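PDB 6LAC: carbonic anhydrase, which catalyses the reversible hydration of carbon dioxide to hydrogencarbonate and a proton, using a zinc ion bound in each subunit. Local coordinates for the interface of chains A and B. Sequence-based numbering; all coordinates share one arbitrary frame. Chains: chain A/B, Carbonic anhydrase.

Contact 1: the interface of chains A and B. Residues chain A 58, 104, 107; chain B 66-67, 69-71, 74.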
ATOM      1  N   LEU A  58      -0.791  -6.452  -3.163  1.00 10.66           N
ATOM      2  CA  LEU A  58      -0.497  -7.388  -4.261  1.00 10.49           C
ATOM      3  C   LEU A  58      -1.572  -7.288  -5.333  1.00  9.83           C
ATOM      4  O   LEU A  58      -2.743  -7.544  -5.045  1.00 10.93           O
ATOM      5  CB  LEU A  58      -0.451  -8.813  -3.734  1.00 11.60           C
ATOM      6  CG  LEU A  58       0.634  -9.143  -2.713  1.00 12.12           C
ATOM      7  CD1 LEU A  58       0.412 -10.537  -2.152  1.00 14.05           C
ATOM      8  CD2 LEU A  58       2.009  -9.018  -3.357  1.00 15.16           C
ATOM      9  N   GLN A 104       0.482 -16.501  -3.042  1.00 24.62           N
ATOM     10  CA  GLN A 104      -0.420 -17.358  -2.239  1.00 26.68           C
ATOM     11  C   GLN A 104      -1.895 -17.066  -2.562  1.00 25.72           C
ATOM     12  O   GLN A 104      -2.204 -16.023  -3.198  1.00 22.21           O
ATOM     13  CB  GLN A 104      -0.162 -17.137  -0.753  1.00 29.64           C
ATOM     14  CG  GLN A 104       1.303 -17.373  -0.396  1.00 29.79           C
ATOM     15  CD  GLN A 104       1.679 -16.881   0.979  1.00 29.64           C
ATOM     16  OE1 GLN A 104       0.820 -16.556   1.794  1.00 30.96           O
ATOM     17  NE2 GLN A 104       2.981 -16.869   1.256  1.00 29.12           N
ATOM     18  N   TRP A 107      -5.017 -14.536  -3.657  1.00 17.43           N
ATOM     19  CA  TRP A 107      -4.507 -13.766  -4.816  1.00 17.80           C
ATOM     20  C   TRP A 107      -4.353 -14.682  -6.031  1.00 18.73           C
ATOM     21  O   TRP A 107      -4.806 -14.345  -7.147  1.00 19.02           O
ATOM     22  CB  TRP A 107      -3.192 -13.053  -4.464  1.00 16.34           C
ATOM     23  CG  TRP A 107      -3.361 -12.008  -3.403  1.00 15.75           C
ATOM     24  CD1 TRP A 107      -3.686 -10.697  -3.589  1.00 15.37           C
ATOM     25  CD2 TRP A 107      -3.376 -12.213  -1.979  1.00 15.63           C
ATOM     26  NE1 TRP A 107      -3.856 -10.065  -2.383  1.00 15.25           N
ATOM     27  CE2 TRP A 107      -3.662 -10.974  -1.376  1.00 14.68           C
ATOM     28  CE3 TRP A 107      -3.141 -13.313  -1.148  1.00 17.47           C
ATOM     29  CZ2 TRP A 107      -3.753 -10.821   0.003  1.00 16.05           C
ATOM     30  CZ3 TRP A 107      -3.214 -13.152   0.213  1.00 17.03           C
ATOM     31  CH2 TRP A 107      -3.555 -11.941   0.780  1.00 17.04           C
TER
ATOM     32  N   LEU B  66      -3.630 -12.476   6.393  1.00 17.05           N
ATOM     33  CA  LEU B  66      -3.185 -13.122   5.150  1.00 17.06           C
ATOM     34  C   LEU B  66      -2.390 -12.116   4.335  1.00 15.84           C
ATOM     35  O   LEU B  66      -1.480 -12.487   3.689  1.00 17.30           O
ATOM     36  CB  LEU B  66      -4.379 -13.626   4.317  1.00 19.78           C
ATOM     37  CG  LEU B  66      -5.278 -14.662   4.988  1.00 24.60           C
ATOM     38  CD1 LEU B  66      -6.435 -15.005   4.058  1.00 25.02           C
ATOM     39  CD2 LEU B  66      -4.492 -15.919   5.324  1.00 26.16           C
ATOM     40  N   SER B  67      -2.825 -10.858   4.323  1.00 16.45           N
ATOM     41  CA  SER B  67      -2.149  -9.812   3.501  1.00 16.47           C
ATOM     42  C   SER B  67      -0.684  -9.656   3.919  1.00 16.89           C
ATOM     43  O   SER B  67       0.203  -9.632   3.073  1.00 16.75           O
ATOM     44  CB  SER B  67      -2.893  -8.515   3.566  1.00 17.58           C
ATOM     45  OG  SER B  67      -4.074  -8.596   2.825  1.00 19.75           O
ATOM     46  N   LYS B  69       1.319 -11.936   5.502  1.00 19.41           N
ATOM     47  CA  LYS B  69       2.007 -13.185   5.167  1.00 21.05           C
ATOM     48  C   LYS B  69       2.268 -13.258   3.675  1.00 19.02           C
ATOM     49  O   LYS B  69       3.363 -13.663   3.263  1.00 20.79           O
ATOM     50  CB  LYS B  69       1.202 -14.402   5.626  1.00 23.79           C
ATOM     51  CG  LYS B  69       1.194 -14.573   7.143  1.00 30.30           C
ATOM     52  CD  LYS B  69       2.594 -14.585   7.770  1.00 34.09           C
ATOM     53  CE  LYS B  69       2.609 -14.649   9.283  1.00 37.02           C
ATOM     54  NZ  LYS B  69       3.967 -14.429   9.847  1.00 39.32           N
ATOM     55  N   ALA B  70       1.239 -12.961   2.883  1.00 15.76           N
ATOM     56  CA  ALA B  70       1.343 -13.144   1.426  1.00 16.48           C
ATOM     57  C   ALA B  70       2.336 -12.108   0.881  1.00 13.73           C
ATOM     58  O   ALA B  70       3.089 -12.393  -0.010  1.00 15.64           O
ATOM     59  CB  ALA B  70       0.006 -13.030   0.754  1.00 16.33           C
ATOM     60  N   THR B  71       2.272 -10.874   1.377  1.00 13.35           N
ATOM     61  CA  THR B  71       3.145  -9.796   0.846  1.00 14.28           C
ATOM     62  C   THR B  71       4.593 -10.104   1.235  1.00 13.68           C
ATOM     63  O   THR B  71       5.457 -10.023   0.424  1.00 13.43           O
ATOM     64  CB  THR B  71       2.630  -8.439   1.334  1.00 14.49           C
ATOM     65  OG1 THR B  71       1.270  -8.259   0.925  1.00 16.10           O
ATOM     66  CG2 THR B  71       3.518  -7.334   0.817  1.00 16.60           C
ATOM     67  N   TYR B  74       5.709 -13.270  -0.798  1.00 15.66           N
ATOM     68  CA  TYR B  74       6.004 -12.963  -2.212  1.00 15.71           C
ATOM     69  C   TYR B  74       7.335 -12.196  -2.310  1.00 15.22           C
ATOM     70  O   TYR B  74       8.160 -12.460  -3.182  1.00 16.33           O
ATOM     71  CB  TYR B  74       4.840 -12.189  -2.848  1.00 14.22           C
ATOM     72  CG  TYR B  74       5.024 -11.793  -4.273  1.00 15.00           C
ATOM     73  CD1 TYR B  74       4.775 -12.688  -5.287  1.00 16.41           C
ATOM     74  CD2 TYR B  74       5.495 -10.553  -4.646  1.00 15.75           C
ATOM     75  CE1 TYR B  74       4.987 -12.346  -6.604  1.00 16.55           C
ATOM     76  CE2 TYR B  74       5.699 -10.182  -5.957  1.00 16.71           C
ATOM     77  CZ  TYR B  74       5.437 -11.097  -6.960  1.00 16.25           C
ATOM     78  OH  TYR B  74       5.657 -10.720  -8.231  1.00 17.38           O
TER
HETATM   79  O   HOH W   1      -1.054  -7.041  -0.428  1.00 18.98           O
HETATM   80  O   HOH W   2       2.296 -14.549  -1.667  1.00 21.35           O
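A:Trp107 lays one face of its indole against helix 66-77 of chain B, in an interface that is probably the dimer typical of beta-class carbonic anhydrases. The methyl of B:Ala70 presses onto the benzo rim of that face, with CB 3.3 Å from A:Trp107 CZ3. Beside it, at the ring edge and in its plane, lies the hydroxyl of B:Ser67, with OG 3.6 Å from A:Trp107 CZ2. The carbonyl oxygen of B:Leu66 faces the same end of the indole, near CH2.

A:Leu58 fills the next stretch of the helix surface. Its CG, anti to the carbonyl carbon (chi1 -63°), lies beside B:Thr71 OG1, and the branch there parts the methyls: CD1 goes to the methyl of B:Ala70, CD2 to the ring of B:Tyr74, 4.0 Å from CD2 of that tyrosine. On another flank of B:Ala70, A:Gln104, extended beyond CG, rests its terminal amide against the helix backbone, OE1 lying 3.5 Å from B:Ala70 CA.

Two waters carry polar links across the seam. One joins the backbone N of A:Leu58, 2.8 Å away, to the hydroxyl OG1 of B:Thr71; the other connects A:Gln104 N with the carbonyl oxygen of B:Ala70.

In the second shell, B:Thr71 OG1 donates to the helical carbonyl B:Ser67 O at 2.8 Å, with the donor tilted 31° from the carbonyl plane; this bond probably keeps the hydroxyl turned so that its oxygen can also meet the water. On the other subunit, A:Leu58 CD1 sits 4.1 Å above the centre of the A:Trp107 ring, on the face that also receives B:Ala70, and may steady the indole from within its own chain.

Contact 2: the interface of chains A and B. Residues chain A 53, 55, 66-67, 70-71, 74; chain B 57-58, 107.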
ATOM      1  N   PHE A  53      -5.569   8.681   0.052  1.00 10.85           N
ATOM      2  CA  PHE A  53      -5.463   7.711   1.141  1.00  9.45           C
ATOM      3  C   PHE A  53      -5.159   6.408   0.414  1.00  9.54           C
ATOM      4  O   PHE A  53      -6.020   5.858  -0.268  1.00 10.01           O
ATOM      5  CB  PHE A  53      -6.768   7.716   1.947  1.00 10.54           C
ATOM      6  CG  PHE A  53      -6.725   6.763   3.100  1.00 10.23           C
ATOM      7  CD1 PHE A  53      -6.028   7.096   4.240  1.00 10.78           C
ATOM      8  CD2 PHE A  53      -7.388   5.553   3.039  1.00 11.12           C
ATOM      9  CE1 PHE A  53      -5.965   6.188   5.280  1.00 11.27           C
ATOM     10  CE2 PHE A  53      -7.288   4.639   4.090  1.00 12.45           C
ATOM     11  CZ  PHE A  53      -6.578   4.977   5.197  1.00 12.33           C
ATOM     12  N   TYR A  55      -3.894   2.591  -0.410  1.00  9.69           N
ATOM     13  CA  TYR A  55      -3.724   1.190  -0.006  1.00  9.71           C
ATOM     14  C   TYR A  55      -3.041   0.523  -1.173  1.00  9.20           C
ATOM     15  O   TYR A  55      -3.580   0.467  -2.290  1.00 10.82           O
ATOM     16  CB  TYR A  55      -5.075   0.521   0.309  1.00 10.96           C
ATOM     17  CG  TYR A  55      -4.916  -0.902   0.797  1.00 11.30           C
ATOM     18  CD1 TYR A  55      -4.181  -1.152   1.956  1.00 14.13           C
ATOM     19  CD2 TYR A  55      -5.375  -1.990   0.094  1.00 13.98           C
ATOM     20  CE1 TYR A  55      -3.919  -2.432   2.422  1.00 15.34           C
ATOM     21  CE2 TYR A  55      -5.127  -3.284   0.558  1.00 14.12           C
ATOM     22  CZ  TYR A  55      -4.382  -3.497   1.706  1.00 15.69           C
ATOM     23  OH  TYR A  55      -3.993  -4.741   2.174  1.00 17.93           O
ATOM     24  N   LEU A  66      -8.558  -9.483   6.765  1.00 20.26           N
ATOM     25  CA  LEU A  66      -8.718  -8.412   7.763  1.00 19.52           C
ATOM     26  C   LEU A  66      -8.241  -7.090   7.158  1.00 18.67           C
ATOM     27  O   LEU A  66      -8.929  -6.077   7.406  1.00 16.09           O
ATOM     28  CB  LEU A  66      -7.893  -8.753   9.007  1.00 20.61           C
ATOM     29  CG  LEU A  66      -8.275 -10.029   9.758  1.00 25.24           C
ATOM     30  CD1 LEU A  66      -7.639 -10.014  11.137  1.00 24.88           C
ATOM     31  CD2 LEU A  66      -9.787 -10.162   9.855  1.00 27.61           C
ATOM     32  N   SER A  67      -7.089  -7.081   6.493  1.00 17.00           N
ATOM     33  CA  SER A  67      -6.485  -5.814   6.009  1.00 17.08           C
ATOM     34  C   SER A  67      -7.435  -5.131   5.031  1.00 17.53           C
ATOM     35  O   SER A  67      -7.698  -3.897   5.121  1.00 17.97           O
ATOM     36  CB  SER A  67      -5.149  -6.035   5.357  1.00 18.19           C
ATOM     37  OG  SER A  67      -4.140  -6.220   6.317  1.00 19.76           O
ATOM     38  N   ALA A  70     -10.655  -3.884   7.053  1.00 16.98           N
ATOM     39  CA  ALA A  70     -10.374  -2.759   7.965  1.00 15.94           C
ATOM     40  C   ALA A  70     -10.029  -1.484   7.176  1.00 13.99           C
ATOM     41  O   ALA A  70     -10.249  -0.372   7.667  1.00 14.07           O
ATOM     42  CB  ALA A  70      -9.264  -3.076   8.947  1.00 16.93           C
ATOM     43  N   THR A  71      -9.307  -1.635   6.059  1.00 13.43           N
ATOM     44  CA  THR A  71      -8.887  -0.456   5.272  1.00 13.97           C
ATOM     45  C   THR A  71     -10.140   0.192   4.666  1.00 13.04           C
ATOM     46  O   THR A  71     -10.326   1.412   4.767  1.00 13.77           O
ATOM     47  CB  THR A  71      -7.846  -0.845   4.224  1.00 14.09           C
ATOM     48  OG1 THR A  71      -6.746  -1.434   4.907  1.00 15.46           O
ATOM     49  CG2 THR A  71      -7.379   0.376   3.475  1.00 16.47           C
ATOM     50  N   TYR A  74     -12.178   1.745   7.614  1.00 14.42           N
ATOM     51  CA  TYR A  74     -11.620   3.020   8.082  1.00 14.66           C
ATOM     52  C   TYR A  74     -11.932   4.145   7.080  1.00 14.23           C
ATOM     53  O   TYR A  74     -12.324   5.271   7.413  1.00 14.69           O
ATOM     54  CB  TYR A  74     -10.110   2.887   8.302  1.00 15.26           C
ATOM     55  CG  TYR A  74      -9.439   4.113   8.834  1.00 15.02           C
ATOM     56  CD1 TYR A  74      -9.545   4.459  10.179  1.00 17.58           C
ATOM     57  CD2 TYR A  74      -8.683   4.949   8.035  1.00 15.35           C
ATOM     58  CE1 TYR A  74      -8.898   5.566  10.694  1.00 16.99           C
ATOM     59  CE2 TYR A  74      -8.041   6.067   8.527  1.00 16.82           C
ATOM     60  CZ  TYR A  74      -8.119   6.345   9.871  1.00 16.66           C
ATOM     61  OH  TYR A  74      -7.493   7.465  10.255  1.00 16.62           O
TER
ATOM     62  N   SER B  57      -0.292   0.578   4.063  1.00 10.73           N
ATOM     63  CA  SER B  57      -1.284  -0.030   4.964  1.00 11.50           C
ATOM     64  C   SER B  57      -1.674   0.943   6.056  1.00  9.88           C
ATOM     65  O   SER B  57      -0.979   1.889   6.327  1.00 10.03           O
ATOM     66  CB  SER B  57      -0.645  -1.300   5.602  1.00 12.24           C
ATOM     67  OG  SER B  57       0.499  -0.939   6.423  1.00 15.63           O
ATOM     68  N   LEU B  58      -2.678   0.515   6.816  1.00 10.05           N
ATOM     69  CA  LEU B  58      -3.017   1.285   8.027  1.00 10.14           C
ATOM     70  C   LEU B  58      -1.836   1.358   8.975  1.00  9.53           C
ATOM     71  O   LEU B  58      -1.398   0.332   9.487  1.00 11.41           O
ATOM     72  CB  LEU B  58      -4.222   0.681   8.733  1.00 10.63           C
ATOM     73  CG  LEU B  58      -5.517   0.686   7.938  1.00 11.70           C
ATOM     74  CD1 LEU B  58      -6.549  -0.241   8.562  1.00 13.13           C
ATOM     75  CD2 LEU B  58      -6.066   2.096   7.750  1.00 13.63           C
ATOM     76  N   TRP B 107      -5.325  -3.508  14.535  1.00 15.46           N
ATOM     77  CA  TRP B 107      -4.594  -2.225  14.480  1.00 15.13           C
ATOM     78  C   TRP B 107      -4.815  -1.431  15.761  1.00 15.04           C
ATOM     79  O   TRP B 107      -3.870  -0.917  16.332  1.00 15.57           O
ATOM     80  CB  TRP B 107      -5.011  -1.405  13.258  1.00 14.29           C
ATOM     81  CG  TRP B 107      -4.645  -2.095  11.980  1.00 13.76           C
ATOM     82  CD1 TRP B 107      -3.480  -1.908  11.267  1.00 13.70           C
ATOM     83  CD2 TRP B 107      -5.399  -3.101  11.279  1.00 13.40           C
ATOM     84  NE1 TRP B 107      -3.491  -2.740  10.200  1.00 13.47           N
ATOM     85  CE2 TRP B 107      -4.617  -3.515  10.186  1.00 13.78           C
ATOM     86  CE3 TRP B 107      -6.616  -3.742  11.501  1.00 14.40           C
ATOM     87  CZ2 TRP B 107      -5.038  -4.478   9.303  1.00 14.56           C
ATOM     88  CZ3 TRP B 107      -6.993  -4.752  10.659  1.00 15.03           C
ATOM     89  CH2 TRP B 107      -6.220  -5.121   9.578  1.00 15.26           C
TER
HETATM   90  O   HOH W   3      -3.997  -1.699   5.796  1.00 19.99           O
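The indole of B:Trp107 receives two methyls on one face and a hydroxyl at its edge where it meets helix 66-77 of chain A, part of what is probably the beta-class carbonic anhydrase dimer. Over the centre of the ring lies CD1 of B:Leu58, from the same chain, 4.1 Å above the plane. On that face too, but displaced to the benzo rim, is the methyl of A:Ala70, whose CB comes within 3.3 Å of B:Trp107 CZ3. A:Ser67 takes the edge: its OG lies in the ring plane beside CZ2, while its CA is 3.6 Å from B:Trp107 CH2. The carbonyl oxygen of A:Leu66 approaches the same CH2.

A second flat group, the ring of A:Phe53 on strand 52-57, meets the partner with its edge. B:Leu58 CD2 is in the plane of this ring, 3.9 Å from CZ. A:Phe53 reaches out with CG opposite its backbone N (chi1 -179°), which carries the phenyl toward the leucine.

B:Leu58 CD2 also touches A:Tyr74, 3.9 Å from its CD2, and so sits over the place where the tyrosine and phenylalanine rims meet. Its sister CD1 turns instead to the helix backbone, near A:Ala70 O, and to A:Thr71, whose side chain runs past the leucine in the opposite direction. Burial is substantial for this leucine, which loses 69 Å² of surface to the partner.

A water joins the start of 3-10 helix 58-60 to the opposite helix: it lies 2.8 Å from the backbone N of B:Leu58, nearly straight at the hydrogen (168°), and also meets A:Thr71 OG1. That hydroxyl is held in turn by its bond to A:Ser67 O. At the margin, the ring of A:Tyr55 lies more loosely against the backbone of B:Ser57.

Contacts 1 and 2 are twins with the chains exchanged, their C-alpha centres about 15 Å apart across the two-fold axis. Each pairs helix 66-77 of one subunit with the start of 3-10 helix 58-60 and of helix 107-117 of the other, so every subunit offers the helix surface in one contact and the leucine and tryptophan in the other. Contact 1 includes A:Gln104 and contact 2 strand 52-57 of both chains, but by symmetry each region should have its counterpart at the other. This reciprocal arrangement ties the subunits together at two places, consistent with the dimer that is the usual building unit of beta-class enzymes.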